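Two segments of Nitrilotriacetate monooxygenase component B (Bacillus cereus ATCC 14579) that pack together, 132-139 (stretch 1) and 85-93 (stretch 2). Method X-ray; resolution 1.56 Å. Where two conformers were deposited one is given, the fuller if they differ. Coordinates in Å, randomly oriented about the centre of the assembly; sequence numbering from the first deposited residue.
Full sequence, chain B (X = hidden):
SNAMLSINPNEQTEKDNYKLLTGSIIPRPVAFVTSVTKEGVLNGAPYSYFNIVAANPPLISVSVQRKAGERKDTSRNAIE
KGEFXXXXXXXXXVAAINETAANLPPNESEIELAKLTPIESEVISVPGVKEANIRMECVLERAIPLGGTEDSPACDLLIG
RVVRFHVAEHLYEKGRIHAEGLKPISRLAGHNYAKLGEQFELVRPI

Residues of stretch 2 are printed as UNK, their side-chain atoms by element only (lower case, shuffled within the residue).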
ATOM      1  N   ALA B 132      -4.137  -9.936  17.748  1.00 16.20           N
ATOM      2  CA  ALA B 132      -3.949  -8.593  17.182  1.00 15.85           C
ATOM      3  C   ALA B 132      -4.353  -7.493  18.152  1.00 16.12           C
ATOM      4  O   ALA B 132      -5.341  -7.649  18.901  1.00 17.12           O
ATOM      5  CB  ALA B 132      -4.769  -8.451  15.899  1.00 16.89           C
ATOM      6  N   ASN B 133      -3.613  -6.376  18.121  1.00 16.04           N
ATOM      7  CA  ASN B 133      -3.948  -5.194  18.899  0.60 15.77           C
ATOM      8  C   ASN B 133      -4.900  -4.246  18.132  1.00 15.46           C
ATOM      9  O   ASN B 133      -5.571  -3.407  18.722  1.00 16.73           O
ATOM     10  CB  ASN B 133      -2.653  -4.493  19.340  0.60 17.20           C
ATOM     11  CG  ASN B 133      -1.860  -5.332  20.354  0.60 18.37           C
ATOM     12  OD1 ASN B 133      -2.161  -5.292  21.547  0.60 22.32           O
ATOM     13  ND2 ASN B 133      -0.860  -6.097  19.887  0.60 20.43           N
ATOM     14  N   ILE B 134      -4.920  -4.355  16.797  1.00 14.31           N
ATOM     15  CA  ILE B 134      -5.878  -3.587  16.006  1.00 14.64           C
ATOM     16  C   ILE B 134      -6.369  -4.522  14.923  1.00 14.63           C
ATOM     17  O   ILE B 134      -5.571  -5.195  14.233  1.00 14.84           O
ATOM     18  CB  ILE B 134      -5.250  -2.325  15.329  1.00 14.80           C
ATOM     19  CG1 ILE B 134      -4.648  -1.358  16.369  1.00 15.47           C
ATOM     20  CG2 ILE B 134      -6.330  -1.595  14.422  1.00 14.53           C
ATOM     21  CD1 ILE B 134      -3.888  -0.174  15.750  1.00 16.30           C
ATOM     22  N   ARG B 135      -7.682  -4.621  14.810  1.00 14.58           N
ATOM     23  CA  ARG B 135      -8.261  -5.340  13.680  1.00 16.52           C
ATOM     24  C   ARG B 135      -9.512  -4.678  13.166  1.00 16.29           C
ATOM     25  O   ARG B 135     -10.194  -3.915  13.881  1.00 16.94           O
ATOM     26  CB  ARG B 135      -8.477  -6.794  14.022  1.00 17.67           C
ATOM     27  CG  ARG B 135      -9.664  -7.074  14.927  1.00 17.13           C
ATOM     28  CD  ARG B 135      -9.782  -8.587  15.225  1.00 17.24           C
ATOM     29  NE  ARG B 135     -11.090  -8.840  15.810  1.00 20.35           N
ATOM     30  CZ  ARG B 135     -11.427  -8.578  17.081  1.00 20.52           C
ATOM     31  NH1 ARG B 135     -10.540  -8.135  17.965  1.00 21.31           N
ATOM     32  NH2 ARG B 135     -12.677  -8.779  17.452  1.00 21.09           N
HETATM   33  N   MSE B 136      -9.812  -4.962  11.906  1.00 14.62           N
HETATM   34  CA  MSE B 136     -10.891  -4.286  11.202  1.00 15.15           C
HETATM   35  C   MSE B 136     -11.762  -5.307  10.521  1.00 14.94           C
HETATM   36  O   MSE B 136     -11.285  -6.076   9.686  1.00 14.66           O
HETATM   37  CB  MSE B 136     -10.280  -3.380  10.122  1.00 15.90           C
HETATM   38  CG  MSE B 136      -9.522  -2.167  10.745  1.00 17.83           C
HETATM   39 SE   MSE B 136      -8.399  -1.258   9.444  0.70 18.70          SE
HETATM   40  CE  MSE B 136      -6.947  -2.541   9.534  1.00 21.98           C
ATOM     41  N   GLU B 137     -13.043  -5.310  10.878  1.00 14.90           N
ATOM     42  CA  GLU B 137     -13.999  -6.180  10.189  1.00 14.48           C
ATOM     43  C   GLU B 137     -14.300  -5.497   8.885  1.00 15.11           C
ATOM     44  O   GLU B 137     -14.638  -4.285   8.870  1.00 14.52           O
ATOM     45  CB  GLU B 137     -15.295  -6.319  10.983  1.00 16.24           C
ATOM     46  CG  GLU B 137     -15.102  -6.948  12.357  1.00 15.31           C
ATOM     47  CD  GLU B 137     -16.404  -7.060  13.151  1.00 17.36           C
ATOM     48  OE1 GLU B 137     -17.485  -7.152  12.525  1.00 18.48           O
ATOM     49  OE2 GLU B 137     -16.303  -7.105  14.397  1.00 18.15           O
ATOM     50  N   CYS B 138     -14.153  -6.262   7.793  1.00 13.76           N
ATOM     51  CA  CYS B 138     -14.425  -5.694   6.464  1.00 14.15           C
ATOM     52  C   CYS B 138     -15.515  -6.416   5.689  1.00 14.84           C
ATOM     53  O   CYS B 138     -15.657  -7.658   5.782  1.00 15.27           O
ATOM     54  CB  CYS B 138     -13.171  -5.733   5.613  1.00 15.01           C
ATOM     55  SG  CYS B 138     -11.845  -4.670   6.258  1.00 16.96           S
ATOM     56  N   VAL B 139     -16.251  -5.628   4.904  1.00 14.45           N
ATOM     57  CA  VAL B 139     -17.068  -6.225   3.841  1.00 15.10           C
ATOM     58  C   VAL B 139     -16.368  -5.946   2.501  1.00 15.74           C
ATOM     59  O   VAL B 139     -15.641  -4.943   2.326  1.00 15.76           O
ATOM     60  CB  VAL B 139     -18.534  -5.713   3.821  1.00 16.00           C
ATOM     61  CG1 VAL B 139     -19.247  -6.066   5.136  1.00 15.81           C
ATOM     62  CG2 VAL B 139     -18.565  -4.196   3.571  1.00 17.32           C
ATOM     63  N   UNK B  85     -11.495 -10.300   7.718  1.00 13.93           N
ATOM     64  CA  UNK B  85     -10.963  -9.405   8.762  1.00 13.61           C
ATOM     65  C   UNK B  85      -9.513  -9.048   8.432  1.00 13.75           C
ATOM     66  O   UNK B  85      -8.701  -9.948   8.120  1.00 13.28           O
ATOM     67  c   UNK B  85     -12.486 -10.484  10.535  1.00 14.19           C
ATOM     68  c   UNK B  85     -10.501  -9.124  11.286  1.00 14.26           C
ATOM     69  c   UNK B  85     -11.029 -10.075  10.171  1.00 14.10           C
ATOM     70  N   UNK B  86      -9.179  -7.762   8.571  1.00 12.80           N
ATOM     71  CA  UNK B  86      -7.811  -7.298   8.336  1.00 13.16           C
ATOM     72  C   UNK B  86      -7.206  -6.916   9.681  1.00 13.02           C
ATOM     73  O   UNK B  86      -7.760  -6.047  10.382  1.00 13.85           O
ATOM     74  c   UNK B  86      -6.322  -5.570   7.274  1.00 16.08           C
ATOM     75  c   UNK B  86      -7.781  -6.086   7.384  1.00 14.23           C
ATOM     76  c   UNK B  86      -8.331  -6.490   6.015  1.00 15.83           C
ATOM     77  N   UNK B  87      -6.088  -7.548  10.035  1.00 12.10           N
ATOM     78  CA  UNK B  87      -5.421  -7.260  11.292  1.00 12.61           C
ATOM     79  C   UNK B  87      -4.129  -6.517  11.002  1.00 13.18           C
ATOM     80  O   UNK B  87      -3.417  -6.830  10.026  1.00 14.19           O
ATOM     81  c   UNK B  87      -5.039  -8.559  12.030  1.00 14.22           C
ATOM     82  n   UNK B  87      -7.864 -10.709  13.027  1.00 15.13           N
ATOM     83  n   UNK B  87      -6.700 -10.288  11.256  1.00 12.69           N
ATOM     84  c   UNK B  87      -6.195  -9.482  12.259  1.00 13.08           C
ATOM     85  c   UNK B  87      -6.916  -9.772  13.382  1.00 14.93           C
ATOM     86  c   UNK B  87      -7.700 -11.021  11.747  1.00 14.53           C
ATOM     87  N   UNK B  88      -3.811  -5.558  11.859  1.00 13.15           N
ATOM     88  CA  UNK B  88      -2.484  -4.921  11.805  1.00 13.51           C
ATOM     89  C   UNK B  88      -1.459  -5.906  12.389  1.00 13.72           C
ATOM     90  O   UNK B  88      -1.677  -6.528  13.446  1.00 14.98           O
ATOM     91  c   UNK B  88      -3.340  -2.339  10.582  1.00 16.44           C
ATOM     92  c   UNK B  88      -1.061  -3.008  12.696  1.00 15.32           C
ATOM     93  c   UNK B  88      -2.468  -3.622  12.640  1.00 13.95           C
ATOM     94  c   UNK B  88      -3.496  -2.626  12.073  1.00 14.11           C
ATOM     95  N   UNK B  89      -0.356  -6.075  11.670  1.00 14.34           N
ATOM     96  CA  UNK B  89       0.741  -6.957  12.103  1.00 14.78           C
ATOM     97  C   UNK B  89       1.712  -6.195  12.970  1.00 15.79           C
ATOM     98  O   UNK B  89       2.151  -5.092  12.630  1.00 16.40           O
ATOM     99  c   UNK B  89       1.492  -7.535  10.880  1.00 16.61           C
ATOM    100  o   UNK B  89       0.617  -8.251  10.039  1.00 16.71           O
ATOM    101  N   UNK B  90       2.084  -6.813  14.082  1.00 15.80           N
ATOM    102  CA  UNK B  90       2.972  -6.144  15.023  1.00 17.05           C
ATOM    103  C   UNK B  90       3.970  -7.103  15.675  1.00 17.23           C
ATOM    104  O   UNK B  90       3.861  -8.340  15.520  1.00 17.59           O
ATOM    105  c   UNK B  90       1.438  -6.130  17.067  1.00 20.22           C
ATOM    106  o   UNK B  90       0.279  -5.770  17.368  1.00 22.06           O
ATOM    107  c   UNK B  90       2.180  -5.295  16.045  1.00 18.26           C
ATOM    108  o   UNK B  90       2.013  -7.121  17.582  1.00 22.91           O
ATOM    109  N   UNK B  91       4.965  -6.536  16.370  1.00 17.69           N
ATOM    110  CA  UNK B  91       6.045  -7.358  16.932  1.00 20.07           C
ATOM    111  C   UNK B  91       5.527  -8.422  17.916  1.00 20.26           C
ATOM    112  O   UNK B  91       6.170  -9.486  18.062  1.00 23.34           O
ATOM    113  c   UNK B  91       7.070  -6.474  17.624  1.00 19.84           C
ATOM    114  c   UNK B  91       7.846  -5.567  16.667  1.00 19.76           C
ATOM    115  o   UNK B  91       9.227  -3.624  16.890  1.00 22.78           O
ATOM    116  o   UNK B  91       9.528  -5.245  18.364  1.00 25.62           O
ATOM    117  c   UNK B  91       8.950  -4.755  17.348  1.00 21.48           C
ATOM    118  N   UNK B  92       4.361  -8.187  18.531  1.00 21.25           N
ATOM    119  CA  UNK B  92       3.880  -9.122  19.591  1.00 21.47           C
ATOM    120  C   UNK B  92       3.413 -10.459  19.030  1.00 21.62           C
ATOM    121  O   UNK B  92       3.304 -11.430  19.765  1.00 22.90           O
ATOM    122  c   UNK B  92       2.763  -8.507  20.432  1.00 21.74           C
ATOM    123  o   UNK B  92       1.534  -8.375  19.712  1.00 22.69           O
ATOM    124  N   UNK B  93       3.103 -10.528  17.735  1.00 20.42           N
ATOM    125  CA  UNK B  93       2.634 -11.809  17.177  1.00 19.97           C
ATOM    126  C   UNK B  93       3.161 -12.097  15.770  1.00 19.47           C
ATOM    127  O   UNK B  93       2.681 -13.012  15.116  1.00 19.01           O
ATOM    128  c   UNK B  93       1.099 -11.983  17.303  1.00 19.25           C
ATOM    129  c   UNK B  93      -0.638  -9.099  15.430  1.00 15.01           C
ATOM    130  c   UNK B  93      -0.616 -11.891  15.440  1.00 18.20           C
ATOM    131  c   UNK B  93       0.221 -11.205  16.342  1.00 18.07           C
ATOM    132  c   UNK B  93      -1.442  -9.832  14.558  1.00 18.99           C
ATOM    133  c   UNK B  93      -1.431 -11.218  14.562  1.00 17.83           C
ATOM    134  c   UNK B  93       0.194  -9.809  16.350  1.00 16.35           C
ATOM    135  o   UNK B  93      -2.259  -9.199  13.643  1.00 17.97           O
TER
HETATM  136  O   HOH W   1      -2.092  -5.479  15.941  1.00 16.53           O

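Position 85 carries three side-chain carbons, one bearing the other two, forked directly at CB. One of the outer carbons lies 4.0 Å from CD of R135, so the aliphatic part of the arginine runs beside it. This is valine, V85, a beta-branched residue well suited to a strand; it pairs with E137 in a non-hydrogen-bonded bridge, and its CA comes 3.5 Å from O of M136.

Position 86 has the same three-carbon fork, but on the other face of the sheet. One outer carbon sits 3.8 Å from CE of M136, a selenomethionine, and the other 4.0 Å from SG of C138. It is again valine, V86. Its backbone makes the hydrogen-bonded pair with M136: V86 N donates to M136 O at 2.9 Å, and M136 N donates to V86 O at 2.8 Å.

At position 87 a single carbon leads to a five-membered ring of three carbons and two nitrogens. One ring carbon is 3.4 Å from CB of R135 and 3.6 Å from CB of A132, the alanine methyl lying at the ring edge. This is histidine, H87, and the carbon is its CD2. Both ring nitrogens are hydrogen-bonded elsewhere in the structure.

Position 88 shows four carbons, forked at the first, with one arm two carbons long. The inner carbon of that arm packs 3.7 Å from CB of I134 and its terminal carbon 3.8 Å from CE of M136. These are CG1 and CD1 of isoleucine, I88, while I88 N donates to I134 O at 3.0 Å, the last backbone bond of the ladder.

Position 89 has one carbon and one oxygen, points away from stretch 1 and touches none of it. It is a serine, S89.

Position 90 has two carbons, the second carrying two oxygens, one of which accepts from ND2 of N133 at 2.8 Å. This is aspartate, D90, and the acceptor is OD2. Water 1 donates to the same OD2 and to O of I88, and accepts from N of I134, tying the turn to the start of the opposing strand.

Position 91 holds three carbons, the third with two oxygens, all out of reach of stretch 1: glutamate, E91.

Position 92 is one carbon and one oxygen, and the oxygen receives a weak bond from N133 ND2 at 3.3 Å. It is serine again, and S92 OG donates to D90 OD1 at 2.5 Å.

Position 93 bears one carbon, then a six-carbon ring with an oxygen. That oxygen lies 3.5 Å from CB of A132, whose N sits over one ring face. This is tyrosine, Y93, and its OH donates to I88 O at 2.7 Å.

The rules are legible. Antiparallel backbone pairing sets the register, and side chains alternate: V86 and M136 share one face, while V85, H87, R135 and E137 share the other. Where the ladder stops, polar side chains and a water take over, with N133 bridging D90 and S92 and Y93 folding back onto the strand end.

Stretch 2, residues 85-93: VVHISDESY
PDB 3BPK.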